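Local coordinates for enolase (alpha proteobacterium BAL199, PDB 3UGV), which binds magnesium and probably catalyses, as enolase-superfamily enzymes do, a reaction that begins by removing a proton from the carbon next to a carboxylate, at residues 125-136 against 301-309; 183-191 against 360-368. One frame throughout, in Å; residues are numbered along the deposited sequence.

Interaction 1 (125-136 against 301-309); sequences MIAASGVDMAVW and FMRIGGVSG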
loop_
_atom_site.group_PDB
_atom_site.type_symbol
_atom_site.label_atom_id
_atom_site.label_comp_id
_atom_site.label_asym_id
_atom_site.label_seq_id
_atom_site.Cartn_x
_atom_site.Cartn_y
_atom_site.Cartn_z
ATOM N N MET F 125 2.177 -19.607 -27.560
ATOM C CA MET F 125 1.558 -18.344 -27.905
ATOM C C MET F 125 1.896 -17.959 -29.353
ATOM O O MET F 125 1.035 -17.495 -30.101
ATOM C CB MET F 125 2.040 -17.261 -26.919
ATOM C CG MET F 125 1.482 -15.854 -27.160
ATOM S SD MET F 125 -0.317 -15.868 -27.260
ATOM C CE MET F 125 -0.719 -14.738 -25.933
ATOM N N ILE F 126 3.151 -18.175 -29.741
ATOM C CA ILE F 126 3.629 -17.791 -31.066
ATOM C C ILE F 126 2.949 -18.547 -32.218
ATOM O O ILE F 126 2.635 -17.955 -33.256
ATOM C CB ILE F 126 5.159 -17.906 -31.160
ATOM C CG1 ILE F 126 5.801 -16.935 -30.165
ATOM C CG2 ILE F 126 5.629 -17.590 -32.567
ATOM C CD1 ILE F 126 7.293 -16.866 -30.246
ATOM N N ALA F 127 2.712 -19.843 -32.039
ATOM C CA ALA F 127 2.036 -20.607 -33.075
ATOM C C ALA F 127 0.595 -20.137 -33.181
ATOM O O ALA F 127 0.094 -19.894 -34.283
ATOM C CB ALA F 127 2.088 -22.075 -32.783
ATOM N N ALA F 128 -0.063 -19.987 -32.034
ATOM C CA ALA F 128 -1.441 -19.492 -32.005
ATOM C C ALA F 128 -1.591 -18.087 -32.593
ATOM O O ALA F 128 -2.584 -17.810 -33.244
ATOM C CB ALA F 128 -2.004 -19.531 -30.593
ATOM N N SER F 129 -0.618 -17.207 -32.350
ATOM C CA SER F 129 -0.687 -15.825 -32.842
ATOM C C SER F 129 -0.625 -15.777 -34.367
ATOM O O SER F 129 -1.322 -14.991 -35.005
ATOM C CB SER F 129 0.437 -14.975 -32.242
ATOM O OG SER F 129 0.255 -14.770 -30.852
ATOM N N GLY F 130 0.204 -16.641 -34.943
ATOM C CA GLY F 130 0.323 -16.751 -36.388
ATOM C C GLY F 130 -0.961 -17.215 -37.051
ATOM O O GLY F 130 -1.329 -16.732 -38.130
ATOM N N VAL F 131 -1.635 -18.170 -36.414
ATOM C CA VAL F 131 -2.920 -18.649 -36.903
ATOM C C VAL F 131 -3.907 -17.510 -36.797
ATOM O O VAL F 131 -4.643 -17.226 -37.737
ATOM C CB VAL F 131 -3.441 -19.819 -36.054
ATOM C CG1 VAL F 131 -4.919 -20.045 -36.305
ATOM C CG2 VAL F 131 -2.625 -21.080 -36.317
ATOM N N ASP F 132 -3.904 -16.844 -35.644
ATOM C CA ASP F 132 -4.849 -15.768 -35.387
ATOM C C ASP F 132 -4.814 -14.688 -36.474
ATOM O O ASP F 132 -5.862 -14.284 -36.987
ATOM C CB ASP F 132 -4.584 -15.148 -34.020
ATOM C CG ASP F 132 -5.659 -14.157 -33.606
ATOM O OD1 ASP F 132 -6.753 -14.606 -33.186
ATOM O OD2 ASP F 132 -5.406 -12.930 -33.681
ATOM N N MET F 133 -3.614 -14.224 -36.823
ATOM C CA MET F 133 -3.477 -13.190 -37.847
ATOM C C MET F 133 -4.001 -13.644 -39.204
ATOM O O MET F 133 -4.748 -12.919 -39.856
ATOM C CB MET F 133 -2.030 -12.724 -37.964
ATOM C CG MET F 133 -1.584 -11.918 -36.772
ATOM S SD MET F 133 0.125 -11.409 -36.936
ATOM C CE MET F 133 0.977 -12.936 -36.562
ATOM N N ALA F 134 -3.602 -14.839 -39.629
ATOM C CA ALA F 134 -4.097 -15.410 -40.880
ATOM C C ALA F 134 -5.621 -15.518 -40.888
ATOM O O ALA F 134 -6.279 -15.155 -41.862
ATOM C CB ALA F 134 -3.477 -16.780 -41.123
ATOM N N VAL F 135 -6.178 -16.025 -39.797
ATOM C CA VAL F 135 -7.614 -16.253 -39.728
ATOM C C VAL F 135 -8.398 -14.939 -39.773
ATOM O O VAL F 135 -9.469 -14.856 -40.372
ATOM C CB VAL F 135 -7.979 -17.082 -38.481
ATOM C CG1 VAL F 135 -9.458 -16.986 -38.178
ATOM C CG2 VAL F 135 -7.579 -18.518 -38.702
ATOM N N TRP F 136 -7.860 -13.902 -39.151
ATOM C CA TRP F 136 -8.536 -12.620 -39.178
ATOM C C TRP F 136 -8.460 -12.047 -40.584
ATOM O O TRP F 136 -9.383 -11.368 -41.030
ATOM C CB TRP F 136 -7.902 -11.638 -38.196
ATOM C CG TRP F 136 -8.471 -11.665 -36.813
ATOM C CD1 TRP F 136 -7.890 -12.206 -35.703
ATOM C CD2 TRP F 136 -9.719 -11.106 -36.381
ATOM N NE1 TRP F 136 -8.700 -12.031 -34.613
ATOM C CE2 TRP F 136 -9.827 -11.352 -34.996
ATOM C CE3 TRP F 136 -10.755 -10.425 -37.027
ATOM C CZ2 TRP F 136 -10.929 -10.938 -34.244
ATOM C CZ3 TRP F 136 -11.857 -10.015 -36.275
ATOM C CH2 TRP F 136 -11.931 -10.271 -34.901
ATOM N N PHE F 301 3.161 -8.772 -32.165
ATOM C CA PHE F 301 1.985 -9.578 -32.559
ATOM C C PHE F 301 2.114 -11.102 -32.423
ATOM O O PHE F 301 1.115 -11.804 -32.224
ATOM C CB PHE F 301 1.492 -9.184 -33.959
ATOM C CG PHE F 301 0.979 -7.778 -34.020
ATOM C CD1 PHE F 301 -0.326 -7.487 -33.648
ATOM C CD2 PHE F 301 1.814 -6.740 -34.388
ATOM C CE1 PHE F 301 -0.795 -6.191 -33.669
ATOM C CE2 PHE F 301 1.352 -5.435 -34.413
ATOM C CZ PHE F 301 0.049 -5.160 -34.049
ATOM N N MET F 302 3.326 -11.629 -32.531
ATOM C CA MET F 302 3.473 -13.059 -32.314
ATOM C C MET F 302 3.418 -13.418 -30.826
ATOM O O MET F 302 3.140 -14.564 -30.480
ATOM C CB MET F 302 4.739 -13.608 -32.966
ATOM C CG MET F 302 5.965 -13.484 -32.118
ATOM S SD MET F 302 7.386 -14.312 -32.856
ATOM C CE MET F 302 8.709 -13.690 -31.815
ATOM N N ARG F 303 3.644 -12.433 -29.954
ATOM C CA ARG F 303 3.713 -12.691 -28.516
ATOM C C ARG F 303 2.443 -12.271 -27.775
ATOM O O ARG F 303 2.038 -12.926 -26.819
ATOM C CB ARG F 303 4.926 -11.998 -27.887
ATOM C CG ARG F 303 6.281 -12.500 -28.362
ATOM C CD ARG F 303 7.445 -11.951 -27.512
ATOM N NE ARG F 303 8.738 -12.309 -28.096
ATOM C CZ ARG F 303 9.495 -11.492 -28.834
ATOM N NH1 ARG F 303 9.115 -10.244 -29.075
ATOM N NH2 ARG F 303 10.646 -11.919 -29.340
ATOM N N ILE F 304 1.823 -11.174 -28.207
ATOM C CA ILE F 304 0.637 -10.679 -27.525
ATOM C C ILE F 304 -0.612 -11.519 -27.811
ATOM O O ILE F 304 -1.601 -11.437 -27.079
ATOM C CB ILE F 304 0.341 -9.201 -27.869
ATOM C CG1 ILE F 304 -0.610 -8.587 -26.829
ATOM C CG2 ILE F 304 -0.245 -9.082 -29.266
ATOM C CD1 ILE F 304 0.093 -8.071 -25.574
ATOM N N GLY F 305 -0.576 -12.306 -28.886
ATOM C CA GLY F 305 -1.714 -13.127 -29.277
ATOM C C GLY F 305 -2.403 -12.646 -30.547
ATOM O O GLY F 305 -3.631 -12.705 -30.664
ATOM N N GLY F 306 -1.601 -12.161 -31.495
ATOM C CA GLY F 306 -2.092 -11.747 -32.794
ATOM C C GLY F 306 -3.050 -10.578 -32.736
ATOM O O GLY F 306 -2.928 -9.704 -31.880
ATOM N N VAL F 307 -4.010 -10.560 -33.657
ATOM C CA VAL F 307 -5.024 -9.516 -33.673
ATOM C C VAL F 307 -5.909 -9.586 -32.423
ATOM O O VAL F 307 -6.218 -8.560 -31.817
ATOM C CB VAL F 307 -5.892 -9.589 -34.948
ATOM C CG1 VAL F 307 -7.079 -8.662 -34.823
ATOM C CG2 VAL F 307 -5.055 -9.246 -36.190
ATOM N N SER F 308 -6.292 -10.799 -32.035
ATOM C CA SER F 308 -7.152 -11.002 -30.863
ATOM C C SER F 308 -6.540 -10.448 -29.593
ATOM O O SER F 308 -7.179 -9.669 -28.880
ATOM C CB SER F 308 -7.443 -12.492 -30.652
ATOM O OG SER F 308 -8.224 -12.999 -31.710
ATOM N N GLY F 309 -5.303 -10.864 -29.308
ATOM C CA GLY F 309 -4.576 -10.361 -28.152
ATOM C C GLY F 309 -4.322 -8.864 -28.177
ATOM O O GLY F 309 -4.403 -8.209 -27.140
#
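Asp132 turns its carboxylate straight at the first turn of helix 306-320. A chi1 of -172° carries CG away from the backbone N, and both oxygens are used on their syn sides. Asp132 OD1 accepts Ser308 OG at 2.6 Å, while Asp132 OD2 takes the amide of Ser308, N to OD2 2.8 Å and nearly straight at 173°. A negative group at this end of a helix would be expected to gain from the N-H groups of the first turn and the helix dipole. Ser308 OG serves a second partner too: Trp136 NE1 donates to it in the plane of the indole, 3.1 Å away. That bond helps fix the rotation of the ring, whose five-membered part then carries Val307 over one face, CG1 lying 3.6 Å from the ring centroid in a CH-pi contact.

At the other end of the contact, Met302 runs alongside Ile126. Its CB passes Ile126 CG2, and CG lies near CG1. Met302 SD then settles between the two branches, 3.7 Å from Ile126 CD1, and CE ends beside CD1 and also lies over the rim of one face of the Arg303 guanidinium. Met302 O meets Ile126 CA in a CA-H...O contact of 3.3 Å. Between the two ends, Ser129 OG lies 3.0 Å from Gly305 CA; at Gly306 the lack of a side chain lets the turn come this close, since a CB there would run into Ser129 O and Asp132 OD2. Arg303 itself reaches away, donating to Glu277 O, a residue of a magnesium site, and to Phe117 O of the second subunit.

Everything touching here is buried, and the whole is the seam of a two-domain enolase-superfamily protein: a helix of the N-terminal domain laid against the start of a helix that follows a strand of the C-terminal barrel.

Interaction 2 (183-191 against 360-368); sequences AEGQGTGFK and YALSDGDLI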
loop_
_atom_site.group_PDB
_atom_site.type_symbol
_atom_site.label_atom_id
_atom_site.label_comp_id
_atom_site.label_asym_id
_atom_site.label_seq_id
_atom_site.Cartn_x
_atom_site.Cartn_y
_atom_site.Cartn_z
ATOM N N ALA F 183 15.027 9.713 -44.838
ATOM C CA ALA F 183 14.563 9.908 -46.213
ATOM C C ALA F 183 13.700 8.765 -46.724
ATOM O O ALA F 183 12.891 8.962 -47.634
ATOM C CB ALA F 183 15.747 10.126 -47.156
ATOM N N GLU F 184 13.878 7.573 -46.150
ATOM C CA GLU F 184 13.038 6.446 -46.510
ATOM C C GLU F 184 11.576 6.746 -46.221
ATOM O O GLU F 184 10.696 6.112 -46.782
ATOM C CB GLU F 184 13.466 5.181 -45.780
ATOM C CG GLU F 184 14.660 4.477 -46.400
ATOM C CD GLU F 184 14.940 3.124 -45.752
ATOM O OE1 GLU F 184 14.829 3.026 -44.507
ATOM O OE2 GLU F 184 15.257 2.159 -46.489
ATOM N N GLY F 185 11.317 7.715 -45.347
ATOM C CA GLY F 185 9.950 8.047 -44.977
ATOM C C GLY F 185 9.143 8.697 -46.093
ATOM O O GLY F 185 7.908 8.754 -46.021
ATOM N N GLN F 186 9.845 9.175 -47.124
ATOM C CA GLN F 186 9.238 9.933 -48.234
ATOM C C GLN F 186 8.822 11.335 -47.809
ATOM O O GLN F 186 8.556 11.588 -46.635
ATOM C CB GLN F 186 8.046 9.198 -48.868
ATOM C CG GLN F 186 8.385 7.839 -49.475
ATOM C CD GLN F 186 9.519 7.919 -50.495
ATOM O OE1 GLN F 186 9.363 8.496 -51.575
ATOM N NE2 GLN F 186 10.669 7.348 -50.149
ATOM N N GLY F 187 8.775 12.247 -48.772
ATOM C CA GLY F 187 8.313 13.589 -48.510
ATOM C C GLY F 187 9.196 14.286 -47.503
ATOM O O GLY F 187 10.404 14.434 -47.712
ATOM N N THR F 188 8.602 14.726 -46.401
ATOM C CA THR F 188 9.386 15.417 -45.384
ATOM C C THR F 188 10.142 14.452 -44.459
ATOM O O THR F 188 10.850 14.887 -43.558
ATOM C CB THR F 188 8.527 16.403 -44.566
ATOM O OG1 THR F 188 7.425 15.705 -43.978
ATOM C CG2 THR F 188 7.986 17.530 -45.465
ATOM N N GLY F 189 9.975 13.149 -44.677
ATOM C CA GLY F 189 10.766 12.145 -43.978
ATOM C C GLY F 189 10.125 11.593 -42.715
ATOM O O GLY F 189 9.153 12.171 -42.203
ATOM N N PHE F 190 10.651 10.470 -42.218
ATOM C CA PHE F 190 10.211 9.958 -40.917
ATOM C C PHE F 190 10.411 11.006 -39.833
ATOM O O PHE F 190 11.394 11.752 -39.856
ATOM C CB PHE F 190 10.975 8.699 -40.526
ATOM C CG PHE F 190 10.473 7.456 -41.191
ATOM C CD1 PHE F 190 9.242 6.926 -40.842
ATOM C CD2 PHE F 190 11.237 6.806 -42.150
ATOM C CE1 PHE F 190 8.771 5.769 -41.444
ATOM C CE2 PHE F 190 10.775 5.642 -42.747
ATOM C CZ PHE F 190 9.536 5.126 -42.395
ATOM N N LYS F 191 9.493 11.055 -38.875
ATOM C CA LYS F 191 9.600 12.011 -37.778
ATOM C C LYS F 191 10.277 11.384 -36.562
ATOM O O LYS F 191 10.464 12.045 -35.535
ATOM C CB LYS F 191 8.227 12.551 -37.400
ATOM C CG LYS F 191 7.455 13.222 -38.538
ATOM C CD LYS F 191 5.986 13.440 -38.092
ATOM C CE LYS F 191 5.202 14.421 -38.969
ATOM N NZ LYS F 191 4.931 13.947 -40.356
ATOM N N TYR F 360 3.178 -1.675 -48.081
ATOM C CA TYR F 360 2.392 -0.451 -47.919
ATOM C C TYR F 360 3.186 0.808 -48.316
ATOM O O TYR F 360 4.406 0.854 -48.184
ATOM C CB TYR F 360 1.903 -0.334 -46.464
ATOM C CG TYR F 360 0.848 -1.343 -46.051
ATOM C CD1 TYR F 360 0.524 -2.412 -46.865
ATOM C CD2 TYR F 360 0.163 -1.213 -44.834
ATOM C CE1 TYR F 360 -0.443 -3.345 -46.482
ATOM C CE2 TYR F 360 -0.817 -2.129 -44.451
ATOM C CZ TYR F 360 -1.112 -3.196 -45.284
ATOM O OH TYR F 360 -2.074 -4.125 -44.929
ATOM N N ALA F 361 2.498 1.839 -48.791
ATOM C CA ALA F 361 3.189 3.051 -49.212
ATOM C C ALA F 361 3.454 3.984 -48.040
ATOM O O ALA F 361 2.733 3.960 -47.039
ATOM C CB ALA F 361 2.397 3.775 -50.297
ATOM N N LEU F 362 4.488 4.814 -48.182
ATOM C CA LEU F 362 4.882 5.768 -47.151
ATOM C C LEU F 362 4.697 7.196 -47.630
ATOM O O LEU F 362 5.109 7.528 -48.739
ATOM C CB LEU F 362 6.350 5.564 -46.785
ATOM C CG LEU F 362 6.712 4.322 -45.961
ATOM C CD1 LEU F 362 8.186 4.000 -46.102
ATOM C CD2 LEU F 362 6.351 4.542 -44.506
ATOM N N SER F 363 4.089 8.038 -46.793
ATOM C CA SER F 363 3.967 9.469 -47.088
ATOM C C SER F 363 4.314 10.362 -45.881
ATOM O O SER F 363 3.612 10.373 -44.869
ATOM C CB SER F 363 2.569 9.793 -47.614
ATOM O OG SER F 363 2.483 11.153 -47.998
ATOM N N ASP F 364 5.403 11.111 -45.997
ATOM C CA ASP F 364 5.868 11.993 -44.921
ATOM C C ASP F 364 6.014 11.264 -43.596
ATOM O O ASP F 364 5.689 11.812 -42.544
ATOM C CB ASP F 364 4.938 13.193 -44.737
ATOM C CG ASP F 364 4.825 14.050 -45.987
ATOM O OD1 ASP F 364 5.820 14.155 -46.756
ATOM O OD2 ASP F 364 3.728 14.622 -46.189
ATOM N N GLY F 365 6.505 10.032 -43.647
ATOM C CA GLY F 365 6.704 9.251 -42.442
ATOM C C GLY F 365 5.460 8.570 -41.886
ATOM O O GLY F 365 5.517 7.976 -40.816
ATOM N N ASP F 366 4.332 8.664 -42.586
ATOM C CA ASP F 366 3.153 7.882 -42.216
ATOM C C ASP F 366 3.056 6.679 -43.137
ATOM O O ASP F 366 3.280 6.805 -44.341
ATOM C CB ASP F 366 1.867 8.703 -42.351
ATOM C CG ASP F 366 1.860 9.939 -41.465
ATOM O OD1 ASP F 366 2.596 9.956 -40.456
ATOM O OD2 ASP F 366 1.115 10.898 -41.782
ATOM N N LEU F 367 2.732 5.519 -42.573
ATOM C CA LEU F 367 2.463 4.320 -43.366
ATOM C C LEU F 367 0.991 4.324 -43.789
ATOM O O LEU F 367 0.098 4.462 -42.955
ATOM C CB LEU F 367 2.775 3.053 -42.560
ATOM C CG LEU F 367 2.812 1.744 -43.351
ATOM C CD1 LEU F 367 4.008 1.752 -44.310
ATOM C CD2 LEU F 367 2.851 0.507 -42.449
ATOM N N ILE F 368 0.748 4.186 -45.088
ATOM C CA ILE F 368 -0.601 4.263 -45.648
ATOM C C ILE F 368 -1.257 2.889 -45.695
ATOM O O ILE F 368 -0.737 1.992 -46.341
ATOM C CB ILE F 368 -0.565 4.804 -47.089
ATOM C CG1 ILE F 368 0.013 6.220 -47.115
ATOM C CG2 ILE F 368 -1.963 4.776 -47.693
ATOM C CD1 ILE F 368 -0.669 7.178 -46.139
HETATM O O HOH W 1 6.989 9.947 -38.927
HETATM O O HOH W 2 4.776 11.147 -39.831
#
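Phe190 and Leu362 cross at about a right angle, with CZ of the Phe190 ring 3.9 Å from Leu362 CD2. The ring meets this methyl and Gly365 CA obliquely, while Gly185 CA from its own loop lies over one face, toward the rim, and Trp348 meets it from strand 346-348. Leu362 sends its other methyl, CD1, to the carbonyl oxygen of Glu184, and its CB lies across from Gln186 CG.

Residues 361-368 form a beta hairpin whose type I' turn, Ser363 to Asp366, plugs into the loop that leads from helix 171-183 to strand 192-196 of the barrel. Gly365 N in that turn donates to Gly185 O at 3.0 Å, approaching from above the carbonyl plane.

Asp364 crosses Thr188 obliquely. With CG beside the backbone N (chi1 -60°), Asp364 brings OD1 within 2.9 Å of Thr188 N; the donor arrives on the anti side, well out of the carboxylate plane. Thr188 OG1 lies 3.6 Å from Asp364 CB. Lys191, bent at its last torsion, makes a weak bond from NZ to Asp364 O (3.1 Å), and NZ also donates to a water that lies 2.6 Å from Asp366 OD1.

How the interactions relate
From the N terminus, the chain first lays down 125-136 in the N-terminal domain, then passes through 183-191, in the loop between helix 171-183 and strand 192-196. It goes on round the barrel to 301-309, where interaction 1 closes a loop with 164 residues between its ends. Interaction 2, opened inside that loop, closes only later, when the hairpin 360-368 returns to 183-191, and the two therefore cross. Interaction 1 joins the two domains; interaction 2 ties the late hairpin to the loop after the first barrel helix, 171-183, within the C-terminal domain. They lie on opposite sides of the chain's centre, their own centres about 27 Å apart, and do not touch.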